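Side-chain contacts in sulfur oxidation protein soxB (Thermus thermophilus, PDB 2WDD), which hydrolyses a sulfur-sulfur bond in the Sox sulfur-oxidation pathway, as a thiosulfohydrolase of the 5'-nucleotidase family that carries two manganese ions: residues A[333-336]-A[337-340]; A[339-343]-A[344-348]. All coordinates share one frame; numbering follows the deposited sequence.

Contact 1. Residues A[333-336]-A[337-340]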
ATOM      1  N   PRO A 333      -6.920  -2.217  15.954  1.00 11.89           N
ATOM      2  CA  PRO A 333      -6.961  -0.866  15.385  1.00 11.25           C
ATOM      3  C   PRO A 333      -6.009   0.111  16.084  1.00 14.49           C
ATOM      4  O   PRO A 333      -5.953   0.177  17.315  1.00 14.06           O
ATOM      5  CB  PRO A 333      -8.427  -0.436  15.584  1.00 13.47           C
ATOM      6  CG  PRO A 333      -9.184  -1.728  15.854  1.00 16.84           C
ATOM      7  CD  PRO A 333      -8.198  -2.601  16.576  1.00 13.49           C
ATOM      8  N   VAL A 334      -5.232   0.849  15.296  1.00 11.33           N
ATOM      9  CA  VAL A 334      -4.348   1.879  15.849  1.00 10.46           C
ATOM     10  C   VAL A 334      -5.154   3.177  15.909  1.00 14.63           C
ATOM     11  O   VAL A 334      -5.246   3.920  14.922  1.00 11.96           O
ATOM     12  CB  VAL A 334      -3.069   2.049  15.003  1.00 12.56           C
ATOM     13  CG1 VAL A 334      -2.173   3.123  15.615  1.00 12.91           C
ATOM     14  CG2 VAL A 334      -2.315   0.742  14.915  1.00 12.42           C
ATOM     15  N   LEU A 335      -5.812   3.416  17.043  1.00 14.03           N
ATOM     16  CA  LEU A 335      -6.644   4.601  17.196  1.00 13.93           C
ATOM     17  C   LEU A 335      -5.994   5.544  18.191  1.00 18.52           C
ATOM     18  O   LEU A 335      -5.978   5.278  19.388  1.00 16.79           O
ATOM     19  CB  LEU A 335      -8.047   4.216  17.663  1.00 14.00           C
ATOM     20  CG  LEU A 335      -8.885   3.389  16.675  1.00 18.15           C
ATOM     21  CD1 LEU A 335     -10.059   2.753  17.390  1.00 18.33           C
ATOM     22  CD2 LEU A 335      -9.379   4.264  15.527  1.00 20.71           C
ATOM     23  N   ALA A 336      -5.413   6.622  17.678  1.00 17.69           N
ATOM     24  CA  ALA A 336      -4.701   7.586  18.511  1.00 18.50           C
ATOM     25  C   ALA A 336      -5.508   8.146  19.678  1.00 21.29           C
ATOM     26  O   ALA A 336      -4.942   8.468  20.725  1.00 21.85           O
ATOM     27  CB  ALA A 336      -4.133   8.719  17.664  1.00 19.74           C
ATOM     28  N   GLU A 337      -6.820   8.278  19.506  1.00 15.90           N
ATOM     29  CA  GLU A 337      -7.657   8.787  20.596  1.00 15.00           C
ATOM     30  C   GLU A 337      -7.896   7.740  21.677  1.00 19.43           C
ATOM     31  O   GLU A 337      -8.454   8.050  22.730  1.00 20.73           O
ATOM     32  CB  GLU A 337      -9.016   9.265  20.066  1.00 15.59           C
ATOM     33  CG  GLU A 337      -8.929  10.456  19.159  1.00 20.19           C
ATOM     34  CD  GLU A 337     -10.289  11.033  18.818  1.00 27.22           C
ATOM     35  OE1 GLU A 337     -11.301  10.609  19.423  1.00 24.52           O
ATOM     36  OE2 GLU A 337     -10.335  11.920  17.947  1.00 21.30           O
ATOM     37  N   HIS A 338      -7.491   6.500  21.428  1.00 15.37           N
ATOM     38  CA  HIS A 338      -7.779   5.417  22.355  1.00 15.12           C
ATOM     39  C   HIS A 338      -6.573   4.637  22.846  1.00 18.27           C
ATOM     40  O   HIS A 338      -6.698   3.539  23.394  1.00 17.60           O
ATOM     41  CB  HIS A 338      -8.836   4.512  21.729  1.00 15.73           C
ATOM     42  CG  HIS A 338     -10.070   5.259  21.336  1.00 18.71           C
ATOM     43  ND1 HIS A 338     -11.029   5.629  22.256  1.00 20.43           N
ATOM     44  CD2 HIS A 338     -10.429   5.839  20.166  1.00 19.35           C
ATOM     45  CE1 HIS A 338     -11.953   6.358  21.658  1.00 19.67           C
ATOM     46  NE2 HIS A 338     -11.614   6.500  20.387  1.00 19.57           N
ATOM     47  N   LEU A 339      -5.406   5.235  22.660  1.00 16.74           N
ATOM     48  CA  LEU A 339      -4.151   4.638  23.073  1.00 17.07           C
ATOM     49  C   LEU A 339      -3.336   5.659  23.845  1.00 21.90           C
ATOM     50  O   LEU A 339      -3.463   6.867  23.632  1.00 20.97           O
ATOM     51  CB  LEU A 339      -3.358   4.193  21.844  1.00 17.05           C
ATOM     52  CG  LEU A 339      -3.906   2.961  21.135  1.00 20.35           C
ATOM     53  CD1 LEU A 339      -3.286   2.834  19.740  1.00 19.34           C
ATOM     54  CD2 LEU A 339      -3.649   1.711  21.968  1.00 22.37           C
ATOM     55  N   PRO A 340      -2.463   5.180  24.736  1.00 20.12           N
ATOM     56  CA  PRO A 340      -1.598   6.097  25.481  1.00 20.79           C
ATOM     57  C   PRO A 340      -0.519   6.627  24.547  1.00 25.42           C
ATOM     58  O   PRO A 340      -0.312   6.092  23.451  1.00 24.68           O
ATOM     59  CB  PRO A 340      -0.966   5.197  26.546  1.00 22.54           C
ATOM     60  CG  PRO A 340      -1.077   3.818  26.007  1.00 26.27           C
ATOM     61  CD  PRO A 340      -2.351   3.793  25.217  1.00 21.95           C
TER
HETATM   62  O   HOH W   1      -2.457   8.685  21.383  1.00 37.07           O
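A type I beta turn runs from Leu335 to His338, with Ala336 and Glu337 at its corners, and it reverses the chain just after strand 323-333. It closes through a single hydrogen bond, from His338 N to Leu335 O at 2.8 Å, with an N-H...O angle of 156°. The donor stands above the carbonyl plane, 49° out of it. On one flank the two end residues of the turn also meet through their side chains: Leu335 CB lies 3.8 Å from His338 CD2, at the edge of the imidazole and in its plane. Both residues touch a bound tertiary-butyl alcohol.

Strand 323-333 is an outermost strand of a mixed sheet, and the turn carries the chain from it toward helix 343-353. The Leu339 side chain turns back along the backbone of Val334 and Leu335. A chi1 of -73° sets Leu339 CG anti to its own carbonyl carbon, and Leu339 CG approaches Leu335 O to 3.6 Å while Leu339 CD1 lies 4.3 Å from Val334 CG1. Val334 and Leu339 both rest on Ala106 of helix 104-120. On the other flank a water donates to two backbone carbonyls, Ala336 O at 2.6 Å and Leu339 O at 3.1 Å.

Contact 2. Residues A[339-343]-A[344-348]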
ATOM      1  N   LEU A 339      -5.406   5.235  22.660  1.00 16.74           N
ATOM      2  CA  LEU A 339      -4.151   4.638  23.073  1.00 17.07           C
ATOM      3  C   LEU A 339      -3.336   5.659  23.845  1.00 21.90           C
ATOM      4  O   LEU A 339      -3.463   6.867  23.632  1.00 20.97           O
ATOM      5  CB  LEU A 339      -3.358   4.193  21.844  1.00 17.05           C
ATOM      6  CG  LEU A 339      -3.906   2.961  21.135  1.00 20.35           C
ATOM      7  CD1 LEU A 339      -3.286   2.834  19.740  1.00 19.34           C
ATOM      8  CD2 LEU A 339      -3.649   1.711  21.968  1.00 22.37           C
ATOM      9  N   PRO A 340      -2.463   5.180  24.736  1.00 20.12           N
ATOM     10  CA  PRO A 340      -1.598   6.097  25.481  1.00 20.79           C
ATOM     11  C   PRO A 340      -0.519   6.627  24.547  1.00 25.42           C
ATOM     12  O   PRO A 340      -0.312   6.092  23.451  1.00 24.68           O
ATOM     13  CB  PRO A 340      -0.966   5.197  26.546  1.00 22.54           C
ATOM     14  CG  PRO A 340      -1.077   3.818  26.007  1.00 26.27           C
ATOM     15  CD  PRO A 340      -2.351   3.793  25.217  1.00 21.95           C
ATOM     16  N   LYS A 341       0.172   7.677  24.972  1.00 22.51           N
ATOM     17  CA  LYS A 341       1.216   8.257  24.146  0.50 21.91           C
ATOM     18  C   LYS A 341       2.528   7.504  24.284  1.00 25.99           C
ATOM     19  O   LYS A 341       2.836   6.962  25.345  1.00 26.93           O
ATOM     20  CB  LYS A 341       1.452   9.719  24.544  0.50 23.53           C
ATOM     21  CG  LYS A 341       0.215  10.592  24.494  0.50 31.74           C
ATOM     22  CD  LYS A 341       0.070  11.247  23.136  0.50 38.92           C
ATOM     23  CE  LYS A 341      -0.286  12.717  23.267  0.50 47.87           C
ATOM     24  NZ  LYS A 341      -0.271  13.404  21.948  0.50 55.72           N
ATOM     25  N   ALA A 342       3.299   7.482  23.202  1.00 21.67           N
ATOM     26  CA  ALA A 342       4.658   6.956  23.226  1.00 21.28           C
ATOM     27  C   ALA A 342       5.468   8.254  23.267  1.00 23.56           C
ATOM     28  O   ALA A 342       5.687   8.894  22.242  1.00 21.71           O
ATOM     29  CB  ALA A 342       4.966   6.164  21.948  1.00 22.13           C
ATOM     30  N   GLU A 343       5.791   8.704  24.477  1.00 21.23           N
ATOM     31  CA  GLU A 343       6.448   9.989  24.670  1.00 20.99           C
ATOM     32  C   GLU A 343       7.738  10.220  23.901  1.00 24.39           C
ATOM     33  O   GLU A 343       7.953  11.313  23.381  1.00 24.84           O
ATOM     34  CB  GLU A 343       6.618  10.312  26.156  1.00 22.44           C
ATOM     35  CG  GLU A 343       5.300  10.351  26.925  1.00 31.56           C
ATOM     36  CD  GLU A 343       4.388  11.486  26.482  1.00 53.58           C
ATOM     37  OE1 GLU A 343       4.734  12.201  25.516  1.00 48.78           O
ATOM     38  OE2 GLU A 343       3.317  11.660  27.102  1.00 50.25           O
ATOM     39  N   ASP A 344       8.596   9.205  23.831  1.00 20.46           N
ATOM     40  CA  ASP A 344       9.853   9.337  23.104  1.00 19.28           C
ATOM     41  C   ASP A 344       9.621   9.585  21.618  1.00 22.00           C
ATOM     42  O   ASP A 344      10.337  10.371  20.986  1.00 22.23           O
ATOM     43  CB  ASP A 344      10.792   8.144  23.338  1.00 20.86           C
ATOM     44  CG  ASP A 344      10.153   6.796  23.006  1.00 25.89           C
ATOM     45  OD1 ASP A 344       8.909   6.705  22.938  1.00 24.56           O
ATOM     46  OD2 ASP A 344      10.919   5.819  22.849  1.00 25.47           O
ATOM     47  N   VAL A 345       8.599   8.931  21.067  1.00 17.58           N
ATOM     48  CA  VAL A 345       8.264   9.101  19.664  1.00 16.67           C
ATOM     49  C   VAL A 345       7.686  10.485  19.401  1.00 20.23           C
ATOM     50  O   VAL A 345       8.025  11.128  18.410  1.00 19.95           O
ATOM     51  CB  VAL A 345       7.305   7.995  19.175  1.00 19.59           C
ATOM     52  CG1 VAL A 345       6.864   8.273  17.737  1.00 19.73           C
ATOM     53  CG2 VAL A 345       7.976   6.630  19.288  1.00 19.40           C
ATOM     54  N   GLU A 346       6.797  10.934  20.284  1.00 18.94           N
ATOM     55  CA  GLU A 346       6.190  12.251  20.150  1.00 19.59           C
ATOM     56  C   GLU A 346       7.281  13.316  20.151  1.00 24.29           C
ATOM     57  O   GLU A 346       7.288  14.224  19.316  1.00 24.42           O
ATOM     58  CB  GLU A 346       5.216  12.514  21.304  1.00 21.34           C
ATOM     59  CG  GLU A 346       4.012  11.584  21.330  1.00 29.98           C
ATOM     60  CD  GLU A 346       3.083  11.799  20.149  1.00 46.08           C
ATOM     61  OE1 GLU A 346       3.160  12.874  19.520  1.00 41.42           O
ATOM     62  OE2 GLU A 346       2.278  10.892  19.849  1.00 37.99           O
ATOM     63  N   ALA A 347       8.220  13.183  21.083  1.00 22.16           N
ATOM     64  CA  ALA A 347       9.324  14.129  21.202  1.00 21.84           C
ATOM     65  C   ALA A 347      10.226  14.081  19.974  1.00 23.35           C
ATOM     66  O   ALA A 347      10.657  15.118  19.466  1.00 22.07           O
ATOM     67  CB  ALA A 347      10.133  13.845  22.473  1.00 22.61           C
ATOM     68  N   PHE A 348      10.497  12.869  19.495  1.00 19.21           N
ATOM     69  CA  PHE A 348      11.342  12.682  18.326  1.00 18.38           C
ATOM     70  C   PHE A 348      10.734  13.362  17.102  1.00 21.68           C
ATOM     71  O   PHE A 348      11.424  14.049  16.360  1.00 20.89           O
ATOM     72  CB  PHE A 348      11.553  11.192  18.056  1.00 20.13           C
ATOM     73  CG  PHE A 348      12.218  10.899  16.739  1.00 21.58           C
ATOM     74  CD1 PHE A 348      13.572  11.140  16.561  1.00 25.60           C
ATOM     75  CD2 PHE A 348      11.495  10.360  15.684  1.00 23.42           C
ATOM     76  CE1 PHE A 348      14.191  10.863  15.343  1.00 26.68           C
ATOM     77  CE2 PHE A 348      12.111  10.074  14.470  1.00 25.63           C
ATOM     78  CZ  PHE A 348      13.455  10.322  14.302  1.00 24.27           C
TER
HETATM   79  O   HOH W   2       2.089   8.694  20.913  1.00 23.45           O
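Lys341 and Glu346 cross at about a right angle beside the N terminus of helix 343-353, where Ala342 is the N-cap residue. The lysine bends at chi2 and chi3, and Lys341 NZ lies 4.1 Å from Glu346 OE2. At that distance opposite charges probably attract, although no salt bridge forms. Glu346 CG passes 3.3 Å from Ala342 O; beyond it the chain bends (chi2 -67°) and brings the carboxylate toward Lys341. A water accepts from Ala342 N at 2.9 Å and donates to Glu346 OE2, bridging the N-cap backbone and the carboxylate.

The N-cap carbonyl opens the helical bonding. Ala342 O accepts a hydrogen bond from Glu346 N at 3.0 Å, nearly along the C=O axis, and a weak, more bent one from Val345 N. One residue further on, Ala347 N donates to Glu343 O, tilted 24° from the carbonyl plane.

On the buried flank, Ala342 CB meets Val345 CG2 at 4.0 Å, and both residues pack against Thr108 of helix 104-120. Asp344, the second residue of the helix, forms a salt bridge with Arg112 through OD2. Its chi1 of 55° sets CG between the backbone N and the carbonyl carbon, which lets Asp344 OD1 accept a weak bond from Val345 N at 2.9 Å.

Followed from the N terminus, the chain leaves strand 323-333, reverses at contact 1 and enters helix 343-353 at contact 2. Contact 1 closes a four-residue turn and contact 2 the first turn of the helix; the two run in series, meeting at Leu339 and Pro340 with their centres about 12 Å apart. They neither nest nor cross. Leu339 takes part in contact 1, whereas contact 2 is made by residues from Lys341 onward. Helix 104-120 serves both: Ala106 lies against Val334 and Leu339, which flank the turn, and Thr108 and Arg112 meet the helix start. Contact 1 also reaches helix 81-86 through Leu335 and Tyr84, whereas the helix of contact 2 packs against Trp151 and Leu154 of helix 146-155.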